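Uncharacterized protein (Escherichia coli O157:H7, PDB 4ZV9) is of unknown function but, as a dienelactone hydrolase family member with the alpha/beta-hydrolase fold, probably hydrolyses ester or lactone bonds. Local coordinates at residues V135-A140 and A149-G154; Y153-P158 and T178-G183; L170-E175 and Y201-V206. All coordinates share one frame; numbering follows the deposited sequence.

Contact 1 (V135-A140 and A149-G154); sequences VSNAAA and AVPFYG
Helix 132-142 is the connecting helix of a beta-alpha-beta crossover in the alpha/beta-hydrolase fold: it follows strand 123-128 and returns the chain to the parallel neighbour, strand 148-151. The helix segment runs nearly antiparallel to strand segment 149-151, at 151°, with the axes 7.4 Å apart. Just before the helix sits C130, present as its 2-hydroxyethyl disulfide, in the position that the nucleophile elbow occupies in relatives. V135 turns its branches to F107 of helix 100-116, and S136 opens the contact proper. Its CB lies over P151, 4.1 Å from P151 CB. With chi1 at -68° the hydroxyl stands beside its own backbone N, where OG bonds back to G132 O one turn earlier, so its polar end is spent within the helix. The carbonyl of the same residue rests on the strand, S136 O being 3.9 Å from A149 CB.

N137 carries the rest. Its CG also stands beside the backbone N (chi1 -78°), and the N137 and P151 side chains cross at about a right angle, with N137 OD1 3.6 Å from P151 CG. Both polar atoms of this buried amide are satisfied: OD1 bonds Y187 OH, while ND2 gives its hydrogens to R155 O and to a water at 3.0 Å from N137 ND2. The water also lies 2.7 Å from G154 O, to which it can donate, where the direct gap is too long for a bond. The amide is therefore pinned in rotation from both ends, and ND2 joins the helix to the loop beyond the strand. A139 turns instead to F108 and I111 of helix 100-116 and to I126 of strand 123-128. One turn on from S136, two methyls close the contact: A140 CB meets A149 CB at 4.3 Å.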
ATOM      1  N   VAL A 135      -7.728   0.584   0.822  1.00 29.63           N
ATOM      2  CA  VAL A 135      -7.554  -0.858   0.535  1.00 29.85           C
ATOM      3  C   VAL A 135      -6.756  -1.562   1.635  1.00 27.85           C
ATOM      4  O   VAL A 135      -7.076  -2.692   2.008  1.00 27.36           O
ATOM      5  CB  VAL A 135      -6.887  -1.068  -0.830  1.00 29.49           C
ATOM      6  CG1 VAL A 135      -6.558  -2.543  -1.066  1.00 30.21           C
ATOM      7  CG2 VAL A 135      -7.802  -0.550  -1.925  1.00 30.44           C
ATOM      8  N   SER A 136      -5.747  -0.877   2.172  1.00 28.86           N
ATOM      9  CA  SER A 136      -4.940  -1.416   3.260  1.00 29.61           C
ATOM     10  C   SER A 136      -5.797  -1.745   4.481  1.00 31.86           C
ATOM     11  O   SER A 136      -5.659  -2.823   5.060  1.00 30.99           O
ATOM     12  CB  SER A 136      -3.798  -0.446   3.646  1.00 32.12           C
ATOM     13  OG  SER A 136      -2.832  -0.337   2.605  1.00 30.68           O
ATOM     14  N   ASN A 137      -6.682  -0.822   4.862  1.00 29.72           N
ATOM     15  CA  ASN A 137      -7.607  -1.074   5.947  1.00 30.57           C
ATOM     16  C   ASN A 137      -8.564  -2.237   5.624  1.00 30.03           C
ATOM     17  O   ASN A 137      -8.830  -3.079   6.478  1.00 30.43           O
ATOM     18  CB  ASN A 137      -8.407   0.188   6.291  1.00 30.48           C
ATOM     19  CG  ASN A 137      -7.611   1.181   7.121  1.00 30.90           C
ATOM     20  OD1 ASN A 137      -6.981   0.816   8.106  1.00 32.57           O
ATOM     21  ND2 ASN A 137      -7.675   2.450   6.749  1.00 30.95           N
ATOM     22  N   ALA A 138      -9.101  -2.259   4.413  1.00 28.63           N
ATOM     23  CA  ALA A 138     -10.002  -3.323   4.005  1.00 28.96           C
ATOM     24  C   ALA A 138      -9.296  -4.675   4.027  1.00 30.62           C
ATOM     25  O   ALA A 138      -9.883  -5.698   4.415  1.00 30.86           O
ATOM     26  CB  ALA A 138     -10.564  -3.033   2.633  1.00 32.07           C
ATOM     27  N   ALA A 139      -8.027  -4.690   3.637  1.00 25.93           N
ATOM     28  CA  ALA A 139      -7.238  -5.925   3.695  1.00 27.07           C
ATOM     29  C   ALA A 139      -7.043  -6.390   5.138  1.00 27.79           C
ATOM     30  O   ALA A 139      -7.091  -7.604   5.417  1.00 29.22           O
ATOM     31  CB  ALA A 139      -5.885  -5.734   3.015  1.00 25.80           C
ATOM     32  N   ALA A 140      -6.839  -5.442   6.058  1.00 27.38           N
ATOM     33  CA  ALA A 140      -6.703  -5.790   7.468  1.00 30.64           C
ATOM     34  C   ALA A 140      -7.979  -6.459   7.986  1.00 33.18           C
ATOM     35  O   ALA A 140      -7.917  -7.365   8.801  1.00 32.95           O
ATOM     36  CB  ALA A 140      -6.376  -4.560   8.301  1.00 32.13           C
ATOM     37  N   ALA A 149      -0.409  -3.689   8.323  1.00 26.16           N
ATOM     38  CA  ALA A 149      -1.030  -2.793   7.343  1.00 25.19           C
ATOM     39  C   ALA A 149      -0.672  -1.354   7.674  1.00 25.69           C
ATOM     40  O   ALA A 149      -0.725  -0.944   8.850  1.00 27.80           O
ATOM     41  CB  ALA A 149      -2.530  -2.976   7.330  1.00 25.80           C
ATOM     42  N   VAL A 150      -0.340  -0.582   6.648  1.00 24.68           N
ATOM     43  CA  VAL A 150       0.097   0.796   6.822  1.00 26.94           C
ATOM     44  C   VAL A 150      -0.639   1.733   5.857  1.00 29.71           C
ATOM     45  O   VAL A 150      -0.147   2.027   4.766  1.00 30.73           O
ATOM     46  CB  VAL A 150       1.624   0.920   6.633  1.00 26.66           C
ATOM     47  CG1 VAL A 150       2.101   2.318   6.975  1.00 28.48           C
ATOM     48  CG2 VAL A 150       2.355  -0.100   7.490  1.00 28.10           C
ATOM     49  N   PRO A 151      -1.848   2.175   6.240  1.00 32.07           N
ATOM     50  CA  PRO A 151      -2.578   3.101   5.387  1.00 31.40           C
ATOM     51  C   PRO A 151      -2.104   4.550   5.512  1.00 33.75           C
ATOM     52  O   PRO A 151      -2.009   5.074   6.631  1.00 33.63           O
ATOM     53  CB  PRO A 151      -4.017   2.991   5.900  1.00 33.13           C
ATOM     54  CG  PRO A 151      -3.880   2.537   7.314  1.00 33.05           C
ATOM     55  CD  PRO A 151      -2.710   1.603   7.289  1.00 33.37           C
ATOM     56  N   PHE A 152      -1.777   5.169   4.373  1.00 29.97           N
ATOM     57  CA  PHE A 152      -1.481   6.594   4.333  1.00 30.06           C
ATOM     58  C   PHE A 152      -2.750   7.333   3.896  1.00 31.34           C
ATOM     59  O   PHE A 152      -3.271   7.101   2.784  1.00 31.07           O
ATOM     60  CB  PHE A 152      -0.390   6.922   3.340  1.00 29.27           C
ATOM     61  CG  PHE A 152       1.005   6.592   3.791  1.00 29.83           C
ATOM     62  CD1 PHE A 152       1.453   5.287   3.821  1.00 31.88           C
ATOM     63  CD2 PHE A 152       1.910   7.607   4.050  1.00 31.57           C
ATOM     64  CE1 PHE A 152       2.761   4.992   4.170  1.00 31.94           C
ATOM     65  CE2 PHE A 152       3.212   7.324   4.403  1.00 32.89           C
ATOM     66  CZ  PHE A 152       3.638   6.008   4.473  1.00 34.01           C
ATOM     67  N   TYR A 153      -3.216   8.244   4.750  1.00 34.22           N
ATOM     68  CA  TYR A 153      -4.373   9.113   4.474  1.00 35.12           C
ATOM     69  C   TYR A 153      -5.415   8.468   3.586  1.00 33.73           C
ATOM     70  O   TYR A 153      -5.727   8.966   2.508  1.00 31.12           O
ATOM     71  CB  TYR A 153      -3.935  10.498   3.947  1.00 35.99           C
ATOM     72  CG  TYR A 153      -2.670  10.488   3.115  1.00 33.94           C
ATOM     73  CD1 TYR A 153      -2.681  10.105   1.777  1.00 32.23           C
ATOM     74  CD2 TYR A 153      -1.474  10.920   3.665  1.00 34.76           C
ATOM     75  CE1 TYR A 153      -1.519  10.139   1.012  1.00 32.25           C
ATOM     76  CE2 TYR A 153      -0.316  10.946   2.921  1.00 32.96           C
ATOM     77  CZ  TYR A 153      -0.339  10.558   1.596  1.00 31.99           C
ATOM     78  OH  TYR A 153       0.835  10.579   0.899  1.00 27.51           O
ATOM     79  N   GLY A 154      -5.980   7.374   4.090  1.00 35.65           N
ATOM     80  CA  GLY A 154      -7.010   6.613   3.382  1.00 35.58           C
ATOM     81  C   GLY A 154      -8.247   6.334   4.196  1.00 35.75           C
ATOM     82  O   GLY A 154      -8.257   6.501   5.425  1.00 36.04           O
TER
HETATM   83  O   HOH W   1      -7.276   5.268   7.562  1.00 32.24           O

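Contact 2 (Y153-P158 and T178-G183)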
ATOM      1  N   TYR A 153      -3.216   8.244   4.750  1.00 34.22           N
ATOM      2  CA  TYR A 153      -4.373   9.113   4.474  1.00 35.12           C
ATOM      3  C   TYR A 153      -5.415   8.468   3.586  1.00 33.73           C
ATOM      4  O   TYR A 153      -5.727   8.966   2.508  1.00 31.12           O
ATOM      5  CB  TYR A 153      -3.935  10.498   3.947  1.00 35.99           C
ATOM      6  CG  TYR A 153      -2.670  10.488   3.115  1.00 33.94           C
ATOM      7  CD1 TYR A 153      -2.681  10.105   1.777  1.00 32.23           C
ATOM      8  CD2 TYR A 153      -1.474  10.920   3.665  1.00 34.76           C
ATOM      9  CE1 TYR A 153      -1.519  10.139   1.012  1.00 32.25           C
ATOM     10  CE2 TYR A 153      -0.316  10.946   2.921  1.00 32.96           C
ATOM     11  CZ  TYR A 153      -0.339  10.558   1.596  1.00 31.99           C
ATOM     12  OH  TYR A 153       0.835  10.579   0.899  1.00 27.51           O
ATOM     13  N   GLY A 154      -5.980   7.374   4.090  1.00 35.65           N
ATOM     14  CA  GLY A 154      -7.010   6.613   3.382  1.00 35.58           C
ATOM     15  C   GLY A 154      -8.247   6.334   4.196  1.00 35.75           C
ATOM     16  O   GLY A 154      -8.257   6.501   5.425  1.00 36.04           O
ATOM     17  N   ARG A 155      -9.302   5.926   3.498  1.00 38.70           N
ATOM     18  CA  ARG A 155     -10.583   5.605   4.139  1.00 44.14           C
ATOM     19  C   ARG A 155     -10.432   4.580   5.262  1.00 41.78           C
ATOM     20  O   ARG A 155      -9.734   3.586   5.137  1.00 34.60           O
ATOM     21  CB  ARG A 155     -11.611   5.073   3.140  1.00 51.23           C
ATOM     22  CG  ARG A 155     -12.594   6.136   2.659  1.00 65.48           C
ATOM     23  CD  ARG A 155     -13.479   5.643   1.509  1.00 74.15           C
ATOM     24  NE  ARG A 155     -13.964   4.295   1.756  1.00 88.13           N
ATOM     25  CZ  ARG A 155     -14.591   3.543   0.857  1.00 95.48           C
ATOM     26  NH1 ARG A 155     -14.812   3.986  -0.378  1.00 96.02           N
ATOM     27  NH2 ARG A 155     -14.993   2.328   1.200  1.00101.22           N
ATOM     28  N   GLN A 156     -11.156   4.822   6.338  1.00 40.33           N
ATOM     29  CA  GLN A 156     -11.115   3.975   7.517  1.00 44.24           C
ATOM     30  C   GLN A 156     -11.814   2.640   7.231  1.00 43.16           C
ATOM     31  O   GLN A 156     -12.542   2.514   6.258  1.00 42.94           O
ATOM     32  CB  GLN A 156     -11.852   4.676   8.665  1.00 47.01           C
ATOM     33  CG  GLN A 156     -11.625   6.180   8.779  1.00 53.10           C
ATOM     34  CD  GLN A 156     -10.178   6.596   8.968  1.00 56.38           C
ATOM     35  OE1 GLN A 156      -9.291   5.770   9.170  1.00 57.32           O
ATOM     36  NE2 GLN A 156      -9.942   7.900   8.937  1.00 57.28           N
ATOM     37  N   ALA A 157     -11.559   1.636   8.064  1.00 42.27           N
ATOM     38  CA  ALA A 157     -12.270   0.367   7.964  1.00 39.88           C
ATOM     39  C   ALA A 157     -13.688   0.614   8.476  1.00 45.91           C
ATOM     40  O   ALA A 157     -13.885   1.495   9.309  1.00 43.68           O
ATOM     41  CB  ALA A 157     -11.597  -0.689   8.831  1.00 41.62           C
ATOM     42  N   PRO A 158     -14.679  -0.143   7.980  1.00 46.62           N
ATOM     43  CA  PRO A 158     -16.032  -0.008   8.511  1.00 47.32           C
ATOM     44  C   PRO A 158     -16.060  -0.361  10.013  1.00 49.80           C
ATOM     45  O   PRO A 158     -15.513  -1.396  10.410  1.00 48.07           O
ATOM     46  CB  PRO A 158     -16.833  -1.028   7.690  1.00 48.34           C
ATOM     47  CG  PRO A 158     -16.053  -1.235   6.448  1.00 48.43           C
ATOM     48  CD  PRO A 158     -14.612  -1.091   6.849  1.00 48.18           C
ATOM     49  N   THR A 178      -9.310  16.945   6.200  1.00 52.85           N
ATOM     50  CA  THR A 178     -10.531  16.852   6.986  1.00 54.90           C
ATOM     51  C   THR A 178     -11.502  15.755   6.569  1.00 54.80           C
ATOM     52  O   THR A 178     -12.120  15.155   7.438  1.00 49.76           O
ATOM     53  CB  THR A 178     -11.291  18.186   7.003  1.00 62.86           C
ATOM     54  OG1 THR A 178     -11.577  18.578   5.659  1.00 66.34           O
ATOM     55  CG2 THR A 178     -10.463  19.272   7.697  1.00 63.20           C
ATOM     56  N   ARG A 179     -11.622  15.465   5.270  1.00 57.98           N
ATOM     57  CA  ARG A 179     -12.540  14.406   4.806  1.00 61.92           C
ATOM     58  C   ARG A 179     -12.179  13.034   5.373  1.00 55.90           C
ATOM     59  O   ARG A 179     -13.050  12.296   5.814  1.00 56.28           O
ATOM     60  CB  ARG A 179     -12.609  14.329   3.279  1.00 65.21           C
ATOM     61  CG  ARG A 179     -13.308  15.499   2.620  1.00 80.46           C
ATOM     62  CD  ARG A 179     -13.357  15.364   1.098  1.00 89.90           C
ATOM     63  NE  ARG A 179     -14.048  16.449   0.403  1.00 98.82           N
ATOM     64  CZ  ARG A 179     -15.354  16.475   0.130  1.00108.02           C
ATOM     65  NH1 ARG A 179     -16.171  15.493   0.519  1.00105.85           N
ATOM     66  NH2 ARG A 179     -15.859  17.514  -0.518  1.00108.76           N
ATOM     67  N   ILE A 180     -10.897  12.700   5.395  1.00 54.97           N
ATOM     68  CA  ILE A 180     -10.458  11.417   5.962  1.00 55.32           C
ATOM     69  C   ILE A 180     -10.453  11.442   7.476  1.00 53.01           C
ATOM     70  O   ILE A 180     -10.927  10.504   8.133  1.00 53.97           O
ATOM     71  CB  ILE A 180      -9.042  11.064   5.475  1.00 52.18           C
ATOM     72  CG1 ILE A 180      -9.074  10.708   3.996  1.00 50.24           C
ATOM     73  CG2 ILE A 180      -8.423   9.943   6.293  1.00 46.66           C
ATOM     74  CD1 ILE A 180      -9.989   9.559   3.637  1.00 52.85           C
ATOM     75  N   ASN A 181      -9.920  12.519   8.035  1.00 55.61           N
ATOM     76  CA  ASN A 181      -9.853  12.663   9.493  1.00 59.29           C
ATOM     77  C   ASN A 181     -11.207  12.591  10.191  1.00 61.60           C
ATOM     78  O   ASN A 181     -11.282  12.177  11.345  1.00 65.93           O
ATOM     79  CB  ASN A 181      -9.143  13.969   9.863  1.00 59.26           C
ATOM     80  CG  ASN A 181      -7.696  14.004   9.397  1.00 55.94           C
ATOM     81  OD1 ASN A 181      -7.144  12.991   8.960  1.00 54.63           O
ATOM     82  ND2 ASN A 181      -7.068  15.165   9.514  1.00 53.08           N
ATOM     83  N   GLU A 182     -12.268  13.002   9.504  1.00 67.59           N
ATOM     84  CA  GLU A 182     -13.631  12.973  10.063  1.00 75.33           C
ATOM     85  C   GLU A 182     -13.995  11.602  10.593  1.00 64.82           C
ATOM     86  O   GLU A 182     -14.675  11.489  11.596  1.00 59.40           O
ATOM     87  CB  GLU A 182     -14.647  13.272   8.956  1.00 86.57           C
ATOM     88  CG  GLU A 182     -15.886  14.018   9.397  1.00105.65           C
ATOM     89  CD  GLU A 182     -16.745  14.422   8.211  1.00124.33           C
ATOM     90  OE1 GLU A 182     -16.379  14.082   7.057  1.00130.01           O
ATOM     91  OE2 GLU A 182     -17.767  15.107   8.429  1.00128.12           O
ATOM     92  N   GLY A 183     -13.572  10.566   9.876  1.00 57.95           N
ATOM     93  CA  GLY A 183     -13.884   9.194  10.262  1.00 58.94           C
ATOM     94  C   GLY A 183     -12.917   8.532  11.232  1.00 56.25           C
ATOM     95  O   GLY A 183     -13.198   7.450  11.748  1.00 56.91           O
TER
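I180 O is held by two N-H groups, one from the loop 153-158 and one from its own segment. Q156 NE2 donates across the contact at 2.9 Å from I180 O, and G183 N reaches the same I180 O at a longer 3.2 Å from within the turn. The glutamine bond is bent, with an N-H...O angle of 138°. I180 O lies close to the plane of the Q156 amide, yet NE2 approaches from above the plane of the I180 carbonyl, about 45° out of it. A kink at chi2 (-59°) folds the Q156 chain so that its CG packs 3.6 Å from G183 O while the amide turns to the helix.

I180 supplies the apolar half. Its CG2 touches G154 O at 3.6 Å, and its CD1 reaches R155 N at 3.7 Å, so the branched tip lies along the loop backbone. F173 of strand 169-174 packs against both I180 and Q156.

The short helix 178-181 starts straight after D177, at the position where relatives carry the acid of their triad. In alpha/beta hydrolases that acid sits on the loop after a strand, beyond its C-terminal end; the helix follows that loop here.

Contact 3 (L170-E175 and Y201-V206)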
ATOM      1  N   LEU A 170      -0.492   0.726  11.300  1.00 32.44           N
ATOM      2  CA  LEU A 170       0.241   1.974  11.440  1.00 33.97           C
ATOM      3  C   LEU A 170      -0.476   2.941  10.524  1.00 33.52           C
ATOM      4  O   LEU A 170      -0.420   2.790   9.304  1.00 34.55           O
ATOM      5  CB  LEU A 170       1.712   1.830  11.041  1.00 33.60           C
ATOM      6  CG  LEU A 170       2.506   3.141  10.991  1.00 35.65           C
ATOM      7  CD1 LEU A 170       2.561   3.832  12.352  1.00 37.89           C
ATOM      8  CD2 LEU A 170       3.909   2.871  10.478  1.00 35.42           C
ATOM      9  N   LEU A 171      -1.139   3.944  11.098  1.00 34.38           N
ATOM     10  CA  LEU A 171      -1.908   4.879  10.291  1.00 34.05           C
ATOM     11  C   LEU A 171      -1.281   6.278  10.245  1.00 36.75           C
ATOM     12  O   LEU A 171      -0.927   6.848  11.280  1.00 36.90           O
ATOM     13  CB  LEU A 171      -3.349   4.974  10.788  1.00 35.23           C
ATOM     14  CG  LEU A 171      -4.062   3.627  10.959  1.00 35.24           C
ATOM     15  CD1 LEU A 171      -4.007   3.169  12.412  1.00 37.18           C
ATOM     16  CD2 LEU A 171      -5.510   3.705  10.527  1.00 36.26           C
ATOM     17  N   HIS A 172      -1.129   6.803   9.035  1.00 33.88           N
ATOM     18  CA  HIS A 172      -0.593   8.154   8.835  1.00 35.65           C
ATOM     19  C   HIS A 172      -1.702   9.073   8.333  1.00 37.02           C
ATOM     20  O   HIS A 172      -2.317   8.806   7.286  1.00 38.45           O
ATOM     21  CB  HIS A 172       0.526   8.140   7.802  1.00 34.21           C
ATOM     22  CG  HIS A 172       1.627   7.179   8.105  1.00 34.10           C
ATOM     23  ND1 HIS A 172       2.570   7.411   9.086  1.00 36.25           N
ATOM     24  CD2 HIS A 172       1.958   5.995   7.534  1.00 31.30           C
ATOM     25  CE1 HIS A 172       3.426   6.404   9.114  1.00 35.66           C
ATOM     26  NE2 HIS A 172       3.082   5.535   8.175  1.00 32.10           N
ATOM     27  N   PHE A 173      -1.954  10.155   9.062  1.00 38.19           N
ATOM     28  CA  PHE A 173      -2.976  11.125   8.678  1.00 38.49           C
ATOM     29  C   PHE A 173      -2.368  12.515   8.527  1.00 39.87           C
ATOM     30  O   PHE A 173      -1.439  12.869   9.244  1.00 37.57           O
ATOM     31  CB  PHE A 173      -4.079  11.196   9.727  1.00 40.10           C
ATOM     32  CG  PHE A 173      -4.843   9.919   9.906  1.00 40.65           C
ATOM     33  CD1 PHE A 173      -5.686   9.452   8.907  1.00 40.18           C
ATOM     34  CD2 PHE A 173      -4.770   9.218  11.099  1.00 41.29           C
ATOM     35  CE1 PHE A 173      -6.409   8.285   9.076  1.00 40.01           C
ATOM     36  CE2 PHE A 173      -5.505   8.060  11.280  1.00 41.26           C
ATOM     37  CZ  PHE A 173      -6.328   7.593  10.274  1.00 39.89           C
ATOM     38  N   ALA A 174      -2.908  13.294   7.596  1.00 38.42           N
ATOM     39  CA  ALA A 174      -2.483  14.675   7.406  1.00 41.47           C
ATOM     40  C   ALA A 174      -3.460  15.578   8.157  1.00 43.17           C
ATOM     41  O   ALA A 174      -4.675  15.412   8.035  1.00 43.79           O
ATOM     42  CB  ALA A 174      -2.471  15.016   5.935  1.00 41.41           C
ATOM     43  N   GLU A 175      -2.940  16.528   8.925  1.00 49.09           N
ATOM     44  CA  GLU A 175      -3.797  17.435   9.720  1.00 51.74           C
ATOM     45  C   GLU A 175      -4.884  18.142   8.911  1.00 53.83           C
ATOM     46  O   GLU A 175      -6.035  18.215   9.342  1.00 52.50           O
ATOM     47  CB  GLU A 175      -2.963  18.504  10.414  1.00 55.85           C
ATOM     48  CG  GLU A 175      -3.794  19.379  11.351  1.00 58.54           C
ATOM     49  CD  GLU A 175      -3.050  20.579  11.906  1.00 63.76           C
ATOM     50  OE1 GLU A 175      -1.918  20.879  11.466  1.00 68.36           O
ATOM     51  OE2 GLU A 175      -3.626  21.252  12.778  1.00 67.18           O
ATOM     52  N   TYR A 201      -0.566   8.502  13.624  1.00 43.90           N
ATOM     53  CA  TYR A 201       0.136   9.770  13.672  1.00 47.88           C
ATOM     54  C   TYR A 201      -0.547  10.781  12.781  1.00 48.07           C
ATOM     55  O   TYR A 201      -0.912  10.476  11.638  1.00 46.94           O
ATOM     56  CB  TYR A 201       1.590   9.595  13.238  1.00 46.61           C
ATOM     57  CG  TYR A 201       2.354   8.695  14.162  1.00 46.17           C
ATOM     58  CD1 TYR A 201       2.895   9.188  15.355  1.00 49.34           C
ATOM     59  CD2 TYR A 201       2.511   7.345  13.872  1.00 46.30           C
ATOM     60  CE1 TYR A 201       3.586   8.356  16.219  1.00 49.95           C
ATOM     61  CE2 TYR A 201       3.209   6.507  14.724  1.00 46.23           C
ATOM     62  CZ  TYR A 201       3.736   7.014  15.897  1.00 51.11           C
ATOM     63  OH  TYR A 201       4.410   6.180  16.750  1.00 51.09           O
ATOM     64  N   ILE A 202      -0.735  11.979  13.322  1.00 49.05           N
ATOM     65  CA  ILE A 202      -1.302  13.081  12.571  1.00 49.49           C
ATOM     66  C   ILE A 202      -0.157  14.059  12.340  1.00 50.51           C
ATOM     67  O   ILE A 202       0.409  14.583  13.290  1.00 53.63           O
ATOM     68  CB  ILE A 202      -2.465  13.738  13.330  1.00 53.88           C
ATOM     69  CG1 ILE A 202      -3.566  12.705  13.546  1.00 53.40           C
ATOM     70  CG2 ILE A 202      -3.019  14.918  12.543  1.00 55.70           C
ATOM     71  CD1 ILE A 202      -4.628  13.133  14.534  1.00 57.65           C
ATOM     72  N   TYR A 203       0.160  14.312  11.073  1.00 46.49           N
ATOM     73  CA  TYR A 203       1.282  15.165  10.705  1.00 47.43           C
ATOM     74  C   TYR A 203       0.790  16.607  10.601  1.00 48.99           C
ATOM     75  O   TYR A 203      -0.095  16.895   9.790  1.00 47.11           O
ATOM     76  CB  TYR A 203       1.918  14.648   9.398  1.00 46.33           C
ATOM     77  CG  TYR A 203       2.484  13.255   9.593  1.00 43.60           C
ATOM     78  CD1 TYR A 203       1.658  12.140   9.569  1.00 43.02           C
ATOM     79  CD2 TYR A 203       3.838  13.060   9.878  1.00 43.86           C
ATOM     80  CE1 TYR A 203       2.163  10.869   9.792  1.00 41.74           C
ATOM     81  CE2 TYR A 203       4.353  11.792  10.101  1.00 42.74           C
ATOM     82  CZ  TYR A 203       3.513  10.699  10.056  1.00 40.71           C
ATOM     83  OH  TYR A 203       4.007   9.427  10.288  1.00 39.73           O
ATOM     84  N   PRO A 204       1.334  17.511  11.445  1.00 52.01           N
ATOM     85  CA  PRO A 204       0.824  18.888  11.444  1.00 53.22           C
ATOM     86  C   PRO A 204       1.169  19.707  10.206  1.00 51.99           C
ATOM     87  O   PRO A 204       2.192  19.484   9.564  1.00 52.15           O
ATOM     88  CB  PRO A 204       1.477  19.514  12.685  1.00 56.66           C
ATOM     89  CG  PRO A 204       2.719  18.726  12.906  1.00 56.28           C
ATOM     90  CD  PRO A 204       2.455  17.335  12.390  1.00 52.76           C
ATOM     91  N   GLY A 205       0.259  20.605   9.847  1.00 54.67           N
ATOM     92  CA  GLY A 205       0.471  21.555   8.761  1.00 53.82           C
ATOM     93  C   GLY A 205       0.574  21.013   7.347  1.00 52.23           C
ATOM     94  O   GLY A 205       0.969  21.750   6.451  1.00 50.67           O
ATOM     95  N   VAL A 206       0.222  19.748   7.131  1.00 48.77           N
ATOM     96  CA  VAL A 206       0.280  19.167   5.791  1.00 46.07           C
ATOM     97  C   VAL A 206      -1.074  18.599   5.412  1.00 46.78           C
ATOM     98  O   VAL A 206      -1.953  18.395   6.262  1.00 49.46           O
ATOM     99  CB  VAL A 206       1.357  18.063   5.659  1.00 44.67           C
ATOM    100  CG1 VAL A 206       2.738  18.638   5.929  1.00 45.38           C
ATOM    101  CG2 VAL A 206       1.071  16.891   6.595  1.00 44.27           C
TER
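Similar first torsions, -55° in H172 and -63° in Y203, put each CG beside its own backbone N, so the two rings leave the same face of the sheet side by side. They meet rim to rim with tilted planes, and H172 ND1 hydrogen-bonds Y203 OH at 2.8 Å near the edge of the imidazole. Each partner has a second grip: H172 NE2 bonds T230 OG1, and R229 NH1 bonds Y203 OH, a nearby positive charge that may polarise the phenol. The rim of the Y203 ring also faces the strand, with its CD1 3.2 Å from F173 O in the ring plane.

Beneath the rings runs a regular parallel ladder. Y201 N bonds L171 O, F173 N bonds Y201 O, Y203 N bonds F173 O at 2.8 Å, and E175 N bonds Y203 O. The first three donors lie nearly along the carbonyl axes; the last comes from above the carbonyl plane. On the H172 side, L170 CD1 touches the edge of the Y201 ring at CE2 (3.6 Å). The other face joins F173 CB to I202 CG1 at 4.1 Å.

Past the ladder, E175 extends with CG anti to its N (chi1 -175°), and its OE1 takes a straight bond from G205 N at 2.7 Å. This ties down the type II turn Y203 to V206, with G205 at positive phi. A174 CB packs under the turn, 3.4 Å from V206 O. The chain runs on into a loop that in relatives carries the catalytic histidine.

Strand 169-174 bonds strand 148-151 along its other edge, so the pair continues the parallel part of the central sheet. Helix 220-237 packs on the H172 face through A226 and T230, and W184 and Y187 of helix 184-193 pack on the opposite face against L171.

In the fold
Contact 1 is the core of the set, wholly buried, while contacts 2 and 3 lie about 16 Å from the chain centre and are partly buried. Contacts 1 and 2 share Y153 and G154, so one run passes from strand 148-151 into the loop. Contact 3 joins both through strand 169-174: A149 O is bonded to L170 N, Y153 N to H172 O, and N181 ND2 to A174 O. Chemistry shifts with place: helix on strand uses packing and one water, loop on helix a single bent amide bond with isoleucine packing, strand on strand a ladder of backbone bonds plus two side-chain bonds. The loops beyond these strands are where relatives carry the triad acid and histidine.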